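Local coordinates for protein FucU (Bifidobacterium longum subsp. infantis, PDB 3MVK) that probably interconverts the alpha and beta anomers of L-fucose, and the pyranose and furanose forms of beta-D-ribose, at residues C18-G21 with Q25-I28; P34-S37 with I43-R46; E36-N41 with A114-A119; D90-L95 with A135-Q140. One frame throughout, in Å; residues are numbered along the deposited sequence.

Interaction 1. Residues C18-G21 with Q25-I28; sequences CEMG and QLVI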
loop_
_atom_site.group_PDB
_atom_site.type_symbol
_atom_site.label_atom_id
_atom_site.label_comp_id
_atom_site.label_asym_id
_atom_site.label_seq_id
_atom_site.Cartn_x
_atom_site.Cartn_y
_atom_site.Cartn_z
ATOM N N CYS G 18 -21.057 8.407 11.277
ATOM C CA CYS G 18 -22.014 7.314 11.113
ATOM C C CYS G 18 -21.469 5.986 11.620
ATOM O O CYS G 18 -22.203 5.190 12.230
ATOM C CB CYS G 18 -22.448 7.206 9.659
ATOM S SG CYS G 18 -23.505 8.575 9.197
ATOM N N GLU G 19 -20.196 5.728 11.381
ATOM C CA GLU G 19 -19.679 4.437 11.782
ATOM C C GLU G 19 -19.222 4.348 13.238
ATOM O O GLU G 19 -18.996 3.244 13.743
ATOM C CB GLU G 19 -18.603 3.970 10.815
ATOM C CG GLU G 19 -17.302 4.694 10.996
ATOM C CD GLU G 19 -16.380 4.648 9.762
ATOM O OE1 GLU G 19 -16.655 4.010 8.726
ATOM O OE2 GLU G 19 -15.332 5.282 9.843
HETATM N N MSE G 20 -19.097 5.489 13.917
HETATM C CA MSE G 20 -18.917 5.442 15.369
HETATM C C MSE G 20 -20.148 4.859 16.038
HETATM O O MSE G 20 -21.283 5.057 15.572
HETATM C CB MSE G 20 -18.636 6.860 15.899
HETATM C CG MSE G 20 -17.267 7.313 15.496
HETATM SE SE MSE G 20 -16.895 9.194 15.961
HETATM C CE MSE G 20 -16.832 9.079 17.951
ATOM N N GLY G 21 -19.906 4.138 17.129
ATOM C CA GLY G 21 -20.975 3.514 17.903
ATOM C C GLY G 21 -20.905 3.944 19.361
ATOM O O GLY G 21 -20.104 4.811 19.749
ATOM N N GLN G 25 -15.221 7.763 20.958
ATOM C CA GLN G 25 -14.895 9.176 21.217
ATOM C C GLN G 25 -14.269 9.855 20.004
ATOM O O GLN G 25 -13.544 9.238 19.214
ATOM C CB GLN G 25 -13.938 9.300 22.397
ATOM C CG GLN G 25 -14.590 8.885 23.702
ATOM C CD GLN G 25 -13.645 8.952 24.879
ATOM O OE1 GLN G 25 -12.461 9.231 24.725
ATOM N NE2 GLN G 25 -14.168 8.663 26.073
ATOM N N LEU G 26 -14.555 11.145 19.856
ATOM C CA LEU G 26 -13.804 11.949 18.926
ATOM C C LEU G 26 -13.285 13.180 19.666
ATOM O O LEU G 26 -13.813 13.559 20.722
ATOM C CB LEU G 26 -14.656 12.341 17.708
ATOM C CG LEU G 26 -15.891 13.221 17.939
ATOM C CD1 LEU G 26 -15.522 14.683 18.237
ATOM C CD2 LEU G 26 -16.818 13.164 16.736
ATOM N N VAL G 27 -12.261 13.802 19.111
ATOM C CA VAL G 27 -11.687 14.984 19.721
ATOM C C VAL G 27 -11.862 16.160 18.768
ATOM O O VAL G 27 -11.484 16.075 17.596
ATOM C CB VAL G 27 -10.177 14.810 19.954
ATOM C CG1 VAL G 27 -9.567 16.078 20.576
ATOM C CG2 VAL G 27 -9.880 13.608 20.856
ATOM N N ILE G 28 -12.441 17.251 19.263
ATOM C CA ILE G 28 -12.360 18.526 18.537
ATOM C C ILE G 28 -11.102 19.193 19.055
ATOM O O ILE G 28 -11.048 19.591 20.230
ATOM C CB ILE G 28 -13.606 19.421 18.795
ATOM C CG1 ILE G 28 -14.882 18.662 18.413
ATOM C CG2 ILE G 28 -13.465 20.761 18.026
ATOM C CD1 ILE G 28 -16.155 19.382 18.750
#
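Met20, present as selenomethionine, makes the contact from the side of 18-21, meeting Gln25 and Leu26 at the start of strand 25-29. Ahead of it, Cys18 and Glu19 finish helix 11-19, and the Glu19 carboxylate is engaged by Lys15 and Tyr123. Met20 is the first residue to leave helical backbone angles, and its CA stands 8.0 Å from the CA of Gln25, a gap that its long side chain spans. The chain is extended at chi2 and bends at chi3 (68°), which lays the terminal methyl on the peptide unit joining Gln25 to Leu26: Met20 CE is 3.4 Å from Gln25 C and 3.6 Å from Leu26 N. The same CE reaches Leu26 CB at 3.9 Å, while Met20 SE lies 4.0 Å from Leu26 CD2, the two side chains crossing at about a right angle. The contact is therefore van der Waals in kind. Gly21 follows, its N bonded to Asp24 OD2 in the turn into the strand. The amide of Gln25 is occupied elsewhere, by Gln140 and Gln118. Phe63 packs on both Met20 and Leu26, and Tyr123 adds to the cover of Met20; the contact thus joins the end of helix 11-19 to strand 25-29, which runs between parallel strand 124-128 and antiparallel strand 137-140.

Interaction 2. Residues P34-S37 with I43-R46; sequences PAES and IVVR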
loop_
_atom_site.group_PDB
_atom_site.type_symbol
_atom_site.label_atom_id
_atom_site.label_comp_id
_atom_site.label_asym_id
_atom_site.label_seq_id
_atom_site.Cartn_x
_atom_site.Cartn_y
_atom_site.Cartn_z
ATOM N N PRO G 34 -1.666 19.218 19.158
ATOM C CA PRO G 34 -0.859 18.352 18.288
ATOM C C PRO G 34 -1.746 17.268 17.660
ATOM O O PRO G 34 -1.667 16.094 18.031
ATOM C CB PRO G 34 0.185 17.769 19.252
ATOM C CG PRO G 34 -0.472 17.814 20.597
ATOM C CD PRO G 34 -1.377 19.017 20.594
ATOM N N ALA G 35 -2.578 17.670 16.685
ATOM C CA ALA G 35 -3.661 16.786 16.221
ATOM C C ALA G 35 -3.107 15.572 15.461
ATOM O O ALA G 35 -3.617 14.446 15.603
ATOM C CB ALA G 35 -4.625 17.551 15.338
ATOM N N GLU G 36 -2.073 15.801 14.654
ATOM C CA GLU G 36 -1.522 14.749 13.795
ATOM C C GLU G 36 -0.750 13.715 14.604
ATOM O O GLU G 36 -0.836 12.515 14.327
ATOM C CB GLU G 36 -0.666 15.322 12.666
ATOM C CG GLU G 36 -1.427 16.158 11.641
ATOM C CD GLU G 36 -2.351 15.346 10.728
ATOM O OE1 GLU G 36 -2.280 14.092 10.730
ATOM O OE2 GLU G 36 -3.186 15.970 10.022
ATOM N N SER G 37 0.011 14.163 15.599
ATOM C CA SER G 37 0.761 13.205 16.413
ATOM C C SER G 37 -0.145 12.428 17.384
ATOM O O SER G 37 -0.076 11.182 17.485
ATOM C CB SER G 37 1.916 13.913 17.140
ATOM O OG SER G 37 1.452 14.900 18.049
ATOM N N ILE G 43 -8.264 8.471 12.848
ATOM C CA ILE G 43 -8.588 9.195 11.639
ATOM C C ILE G 43 -8.512 10.702 11.933
ATOM O O ILE G 43 -9.249 11.206 12.789
ATOM C CB ILE G 43 -9.988 8.811 11.159
ATOM C CG1 ILE G 43 -10.049 7.305 10.832
ATOM C CG2 ILE G 43 -10.441 9.676 9.972
ATOM C CD1 ILE G 43 -11.471 6.708 10.859
ATOM N N VAL G 44 -7.623 11.421 11.247
ATOM C CA VAL G 44 -7.574 12.868 11.471
ATOM C C VAL G 44 -8.252 13.613 10.321
ATOM O O VAL G 44 -7.871 13.431 9.150
ATOM C CB VAL G 44 -6.113 13.371 11.646
ATOM C CG1 VAL G 44 -6.080 14.905 11.877
ATOM C CG2 VAL G 44 -5.422 12.630 12.797
ATOM N N VAL G 45 -9.257 14.423 10.625
ATOM C CA VAL G 45 -9.918 15.215 9.596
ATOM C C VAL G 45 -9.545 16.670 9.790
ATOM O O VAL G 45 -9.728 17.198 10.874
ATOM C CB VAL G 45 -11.464 15.034 9.678
ATOM C CG1 VAL G 45 -12.176 15.937 8.631
ATOM C CG2 VAL G 45 -11.851 13.551 9.492
ATOM N N ARG G 46 -9.003 17.312 8.755
ATOM C CA ARG G 46 -8.628 18.731 8.854
ATOM C C ARG G 46 -9.854 19.607 8.731
ATOM O O ARG G 46 -10.686 19.410 7.823
ATOM C CB ARG G 46 -7.643 19.159 7.762
ATOM C CG ARG G 46 -6.343 18.357 7.665
ATOM C CD ARG G 46 -5.590 18.254 8.980
ATOM N NE ARG G 46 -5.252 19.575 9.518
ATOM C CZ ARG G 46 -4.366 19.767 10.484
ATOM N NH1 ARG G 46 -3.705 18.732 10.985
ATOM N NH2 ARG G 46 -4.139 20.998 10.945
HETATM O O HOH W 1 -5.002 14.752 8.351
#
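Glu36 and Val44 mark the closest approach of the two backbones, with 6.8 Å between Glu36 CA and Val44 CA. Pro34 occupies the N-cap position of helix 35-38, whose first turn, Ala35 to Ser37, stands over the extended backbone of strand 43-47. Val44 points its side chain at the helix, and its two methyls divide the work: CG2 touches the Ala35 carbonyl, 3.8 Å from Ala35 O, while CG1 lies 3.6 Å from Glu36 OE2. The Glu36 chain folds at chi2, bringing its carboxylate back over Val44 and within reach of Arg46, which itself bends at chi2 and chi3. Arg46 NH1 donates to Glu36 OE2 at 3.0 Å, a salt bridge with an N-H...O angle of 150°. NH1 meets the anti side of OE2, 19° out of the carboxylate plane, although the carboxylate and guanidinium planes are nearly parallel (6° apart). A water also donates to Glu36 OE2, at 2.8 Å, and bridges to Val44 O by a longer bond of 3.3 Å, so two donors grip this oxygen. Arg46 has a second anionic partner, Asp48, at NH2, which should help to fix the guanidinium. Ser37 OG bonds to Asp24 of a neighbouring subunit, and Tyr123 of that subunit packs on Glu36. Within the chain, Ala35 rests on Val125 and Ala127 of strand 124-128, the sheet neighbour of 43-47, so that helix 35-38 lies across both strands at one end of the mixed sheet.

Interaction 3. Residues E36-N41 with A114-A119; sequences ESIGKN and AFYEQA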
loop_
_atom_site.group_PDB
_atom_site.type_symbol
_atom_site.label_atom_id
_atom_site.label_comp_id
_atom_site.label_asym_id
_atom_site.label_seq_id
_atom_site.Cartn_x
_atom_site.Cartn_y
_atom_site.Cartn_z
ATOM N N GLU G 36 -2.073 15.801 14.654
ATOM C CA GLU G 36 -1.522 14.749 13.795
ATOM C C GLU G 36 -0.750 13.715 14.604
ATOM O O GLU G 36 -0.836 12.515 14.327
ATOM C CB GLU G 36 -0.666 15.322 12.666
ATOM C CG GLU G 36 -1.427 16.158 11.641
ATOM C CD GLU G 36 -2.351 15.346 10.728
ATOM O OE1 GLU G 36 -2.280 14.092 10.730
ATOM O OE2 GLU G 36 -3.186 15.970 10.022
ATOM N N SER G 37 0.011 14.163 15.599
ATOM C CA SER G 37 0.761 13.205 16.413
ATOM C C SER G 37 -0.145 12.428 17.384
ATOM O O SER G 37 -0.076 11.182 17.485
ATOM C CB SER G 37 1.916 13.913 17.140
ATOM O OG SER G 37 1.452 14.900 18.049
ATOM N N ILE G 38 -1.004 13.152 18.094
ATOM C CA ILE G 38 -1.970 12.519 18.978
ATOM C C ILE G 38 -2.853 11.565 18.181
ATOM O O ILE G 38 -3.182 10.489 18.658
ATOM C CB ILE G 38 -2.845 13.576 19.703
ATOM C CG1 ILE G 38 -2.008 14.362 20.718
ATOM C CG2 ILE G 38 -4.063 12.900 20.423
ATOM C CD1 ILE G 38 -1.445 13.517 21.889
ATOM N N GLY G 39 -3.196 11.966 16.962
ATOM C CA GLY G 39 -4.131 11.191 16.143
ATOM C C GLY G 39 -3.443 10.175 15.253
ATOM O O GLY G 39 -4.042 9.718 14.290
ATOM N N LYS G 40 -2.202 9.817 15.581
ATOM C CA LYS G 40 -1.386 8.949 14.699
ATOM C C LYS G 40 -2.085 7.627 14.370
ATOM O O LYS G 40 -2.003 7.155 13.236
ATOM C CB LYS G 40 0.015 8.709 15.282
ATOM N N ASN G 41 -2.796 7.062 15.339
ATOM C CA ASN G 41 -3.512 5.789 15.149
ATOM C C ASN G 41 -5.008 5.974 14.988
ATOM O O ASN G 41 -5.794 5.022 15.164
ATOM C CB ASN G 41 -3.244 4.862 16.325
ATOM C CG ASN G 41 -1.800 4.498 16.440
ATOM O OD1 ASN G 41 -1.159 4.130 15.453
ATOM N ND2 ASN G 41 -1.261 4.614 17.646
ATOM N N ALA G 114 -2.928 13.942 30.974
ATOM C CA ALA G 114 -3.991 12.933 31.002
ATOM C C ALA G 114 -4.948 13.124 29.818
ATOM O O ALA G 114 -5.455 12.149 29.231
ATOM C CB ALA G 114 -4.750 13.003 32.324
ATOM N N PHE G 115 -5.228 14.378 29.486
ATOM C CA PHE G 115 -6.060 14.679 28.318
ATOM C C PHE G 115 -5.404 14.124 27.056
ATOM O O PHE G 115 -6.075 13.472 26.250
ATOM C CB PHE G 115 -6.306 16.186 28.188
ATOM C CG PHE G 115 -7.310 16.540 27.142
ATOM C CD1 PHE G 115 -8.630 16.838 27.497
ATOM C CD2 PHE G 115 -6.943 16.592 25.799
ATOM C CE1 PHE G 115 -9.583 17.166 26.509
ATOM C CE2 PHE G 115 -7.869 16.926 24.820
ATOM C CZ PHE G 115 -9.200 17.206 25.168
ATOM N N TYR G 116 -4.098 14.354 26.886
ATOM C CA TYR G 116 -3.420 13.823 25.692
ATOM C C TYR G 116 -3.537 12.305 25.631
ATOM O O TYR G 116 -3.781 11.748 24.561
ATOM C CB TYR G 116 -1.958 14.221 25.658
ATOM C CG TYR G 116 -1.678 15.677 25.400
ATOM C CD1 TYR G 116 -2.311 16.374 24.367
ATOM C CD2 TYR G 116 -0.709 16.346 26.148
ATOM C CE1 TYR G 116 -2.004 17.706 24.117
ATOM C CE2 TYR G 116 -0.401 17.672 25.900
ATOM C CZ TYR G 116 -1.053 18.346 24.896
ATOM O OH TYR G 116 -0.738 19.669 24.656
ATOM N N GLU G 117 -3.381 11.648 26.786
ATOM C CA GLU G 117 -3.434 10.183 26.851
ATOM C C GLU G 117 -4.796 9.661 26.451
ATOM O O GLU G 117 -4.892 8.692 25.686
ATOM C CB GLU G 117 -3.026 9.663 28.249
ATOM C CG GLU G 117 -1.536 9.822 28.528
ATOM C CD GLU G 117 -0.691 9.281 27.374
ATOM O OE1 GLU G 117 -0.760 8.066 27.094
ATOM O OE2 GLU G 117 0.008 10.076 26.723
ATOM N N GLN G 118 -5.846 10.326 26.912
ATOM C CA GLN G 118 -7.206 9.929 26.531
ATOM C C GLN G 118 -7.468 10.188 25.042
ATOM O O GLN G 118 -8.131 9.379 24.383
ATOM C CB GLN G 118 -8.255 10.648 27.388
ATOM C CG GLN G 118 -9.709 10.162 27.168
ATOM C CD GLN G 118 -9.877 8.647 27.338
ATOM O OE1 GLN G 118 -9.220 8.031 28.184
ATOM N NE2 GLN G 118 -10.774 8.046 26.552
ATOM N N ALA G 119 -6.956 11.311 24.529
ATOM C CA ALA G 119 -7.160 11.682 23.118
ATOM C C ALA G 119 -6.503 10.710 22.161
ATOM O O ALA G 119 -6.959 10.541 21.037
ATOM C CB ALA G 119 -6.672 13.117 22.858
#
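Ile38 joins two beta-alpha-beta crossovers by packing on Tyr116 and Ala119: helix 35-38 links parallel strands 25-29 and 43-47, and helix 112-119 links parallel strands 107-110 and 124-128. Both branches of Ile38 are used. Its CG2 meets the methyl of Ala119, with 3.6 Å between Ile38 CG2 and Ala119 CB, where the backbones also come nearest (6.7 Å from Ile38 CA to Ala119 CA). Its CD1 goes to Tyr116, 3.9 Å from both Tyr116 CB and Tyr116 CD1, lying obliquely to the ring. With chi1 at -69°, CG1 stands beside the backbone N and CG2 anti to it, spreading the two branches over successive turns of the partner helix. Farther out, Phe33 and Lys120 pack on Ile38, Met76 packs on Tyr116, and Arg112 bonds to the Tyr116 hydroxyl. His22 of a neighbouring subunit also touches Tyr116, and a glycerol bound about 4 Å from this side chain may mark a pocket near the subunit boundary. Behind Ile38, Gly39 leaves helical angles, and Lys40 N still bonds to Ser37 O at 3.2 Å.

Interaction 4. Residues D90-L95 with A135-Q140; sequences DVYAGL and ANLILQ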
loop_
_atom_site.group_PDB
_atom_site.type_symbol
_atom_site.label_atom_id
_atom_site.label_comp_id
_atom_site.label_asym_id
_atom_site.label_seq_id
_atom_site.Cartn_x
_atom_site.Cartn_y
_atom_site.Cartn_z
ATOM N N ASP G 90 -17.953 28.115 28.131
ATOM C CA ASP G 90 -19.378 28.418 28.301
ATOM C C ASP G 90 -20.110 28.362 26.966
ATOM O O ASP G 90 -21.281 27.997 26.927
ATOM C CB ASP G 90 -19.584 29.787 28.958
ATOM C CG ASP G 90 -19.292 29.779 30.459
ATOM O OD1 ASP G 90 -19.096 28.695 31.079
ATOM O OD2 ASP G 90 -19.260 30.882 31.035
ATOM N N VAL G 91 -19.424 28.700 25.876
ATOM C CA VAL G 91 -20.006 28.522 24.544
ATOM C C VAL G 91 -20.330 27.036 24.331
ATOM O O VAL G 91 -21.445 26.671 23.926
ATOM C CB VAL G 91 -19.070 29.033 23.445
ATOM C CG1 VAL G 91 -19.587 28.660 22.051
ATOM C CG2 VAL G 91 -18.884 30.551 23.570
ATOM N N TYR G 92 -19.363 26.175 24.646
ATOM C CA TYR G 92 -19.576 24.738 24.493
ATOM C C TYR G 92 -20.753 24.253 25.343
ATOM O O TYR G 92 -21.575 23.461 24.886
ATOM C CB TYR G 92 -18.315 23.959 24.886
ATOM C CG TYR G 92 -17.168 24.046 23.898
ATOM C CD1 TYR G 92 -17.375 24.424 22.555
ATOM C CD2 TYR G 92 -15.871 23.697 24.294
ATOM C CE1 TYR G 92 -16.310 24.465 21.645
ATOM C CE2 TYR G 92 -14.815 23.733 23.394
ATOM C CZ TYR G 92 -15.040 24.121 22.075
ATOM O OH TYR G 92 -13.982 24.136 21.187
ATOM N N ALA G 93 -20.832 24.738 26.581
ATOM C CA ALA G 93 -21.953 24.385 27.464
ATOM C C ALA G 93 -23.315 24.751 26.863
ATOM O O ALA G 93 -24.252 23.963 26.949
ATOM C CB ALA G 93 -21.771 25.028 28.845
ATOM N N GLY G 94 -23.404 25.944 26.268
ATOM C CA GLY G 94 -24.617 26.451 25.629
ATOM C C GLY G 94 -24.994 25.580 24.452
ATOM O O GLY G 94 -26.163 25.243 24.275
ATOM N N LEU G 95 -23.997 25.198 23.657
ATOM C CA LEU G 95 -24.275 24.372 22.481
ATOM C C LEU G 95 -24.744 22.978 22.873
ATOM O O LEU G 95 -25.647 22.413 22.233
ATOM C CB LEU G 95 -23.051 24.312 21.545
ATOM C CG LEU G 95 -22.689 25.643 20.861
ATOM C CD1 LEU G 95 -21.312 25.584 20.201
ATOM C CD2 LEU G 95 -23.716 26.121 19.855
ATOM N N ALA G 135 -9.327 24.921 24.092
ATOM C CA ALA G 135 -10.616 24.756 23.385
ATOM C C ALA G 135 -10.796 23.331 22.854
ATOM O O ALA G 135 -11.713 23.056 22.068
ATOM C CB ALA G 135 -10.733 25.774 22.264
ATOM N N ASN G 136 -9.935 22.424 23.296
ATOM C CA ASN G 136 -10.080 20.997 22.947
ATOM C C ASN G 136 -11.294 20.409 23.597
ATOM O O ASN G 136 -11.610 20.765 24.731
ATOM C CB ASN G 136 -8.857 20.221 23.412
ATOM C CG ASN G 136 -7.588 20.865 22.953
ATOM O OD1 ASN G 136 -6.746 21.291 23.763
ATOM N ND2 ASN G 136 -7.436 20.955 21.676
ATOM N N LEU G 137 -11.985 19.516 22.903
ATOM C CA LEU G 137 -13.157 18.891 23.497
ATOM C C LEU G 137 -13.282 17.463 23.019
ATOM O O LEU G 137 -13.352 17.222 21.809
ATOM C CB LEU G 137 -14.419 19.700 23.161
ATOM C CG LEU G 137 -15.729 19.369 23.888
ATOM C CD1 LEU G 137 -15.679 19.757 25.366
ATOM C CD2 LEU G 137 -16.903 20.059 23.197
ATOM N N ILE G 138 -13.273 16.529 23.971
ATOM C CA ILE G 138 -13.562 15.104 23.670
ATOM C C ILE G 138 -15.054 14.862 23.803
ATOM O O ILE G 138 -15.651 15.279 24.798
ATOM C CB ILE G 138 -12.805 14.137 24.604
ATOM C CG1 ILE G 138 -11.307 14.512 24.676
ATOM C CG2 ILE G 138 -12.993 12.666 24.125
ATOM C CD1 ILE G 138 -10.426 13.585 25.585
ATOM N N LEU G 139 -15.660 14.198 22.811
ATOM C CA LEU G 139 -17.092 13.878 22.836
ATOM C C LEU G 139 -17.255 12.370 22.767
ATOM O O LEU G 139 -16.571 11.727 21.962
ATOM C CB LEU G 139 -17.799 14.473 21.629
ATOM C CG LEU G 139 -17.819 16.000 21.512
ATOM C CD1 LEU G 139 -18.635 16.366 20.290
ATOM C CD2 LEU G 139 -18.453 16.595 22.775
ATOM N N GLN G 140 -18.119 11.811 23.615
ATOM C CA GLN G 140 -18.390 10.370 23.606
ATOM C C GLN G 140 -19.789 10.100 23.069
ATOM O O GLN G 140 -20.773 10.690 23.532
ATOM C CB GLN G 140 -18.283 9.785 25.017
ATOM C CG GLN G 140 -18.417 8.264 25.036
ATOM C CD GLN G 140 -17.970 7.690 26.356
ATOM O OE1 GLN G 140 -16.804 7.834 26.744
ATOM N NE2 GLN G 140 -18.887 7.024 27.059
#
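The Tyr92 ring is overlaid on one face by a methyl of Leu137. Leu137 CD2 stands 4.1 Å from the ring centroid and 17° off the ring normal, a CH-pi contact displaced a little toward the rim, where the nearest ring atom, Tyr92 CD2, is 3.9 Å from Leu137 CD2. The second methyl and the CB of Leu137 extend the contact along the same side: Leu137 CD1 is 4.1 Å from Tyr92 CD2, and Leu137 CB equally far from Tyr92 CE2. The two side chains run past each other in opposite directions; with chi1 at -169°, Leu137 sends CG away from its own N, and both methyls lie on the ring's side of the strand. The phenol end is fixed by a polar bond. Tyr92 OH donates to Ala135 O at 2.7 Å, in the carbonyl plane and on a lone pair, with a C=O...O angle of 139°; that oxygen also lies at the edge of the ring, near its plane. This bond gives the buried hydroxyl an acceptor and anchors the far end of the ring, while the Leu137 methyl packs on its face. Ala135 is held in turn through its N by Asp30. Leu56 of helix 52-60 and Leu75 of strand 73-76 pack on both Tyr92 and Leu137. Along strand 137-140 the side chains alternate: Leu137 and Leu139 meet Leu56, whereas Ile138 meets Phe115 and Gln118 of helix 112-119. Helices on both faces of a central mixed sheet make this a three-layer alpha/beta/alpha architecture, with Tyr92 bringing helix 88-97 onto one face.

How the interactions relate
From the N terminus, interaction 1 closes the short turn between helix 11-19 and strand 25-29. Interaction 2 follows in series, closing the turn between helix 35-38 and strand 43-47. Interaction 3 starts from that same helix, sharing Glu36 and Ser37, but spans 73 residues to helix 112-119. Interaction 4 opens at 90-95, inside that span, and closes at 135-140, beyond it, so interactions 3 and 4 cross. In space, Ile28 N probably bonds to Leu137 O between neighbouring strands of interactions 1 and 4, Val27 packs on Ala119 of interaction 3, and Phe115 packs on Asn136 of interaction 4. Together the four contacts tie the sheet to helices on both its faces.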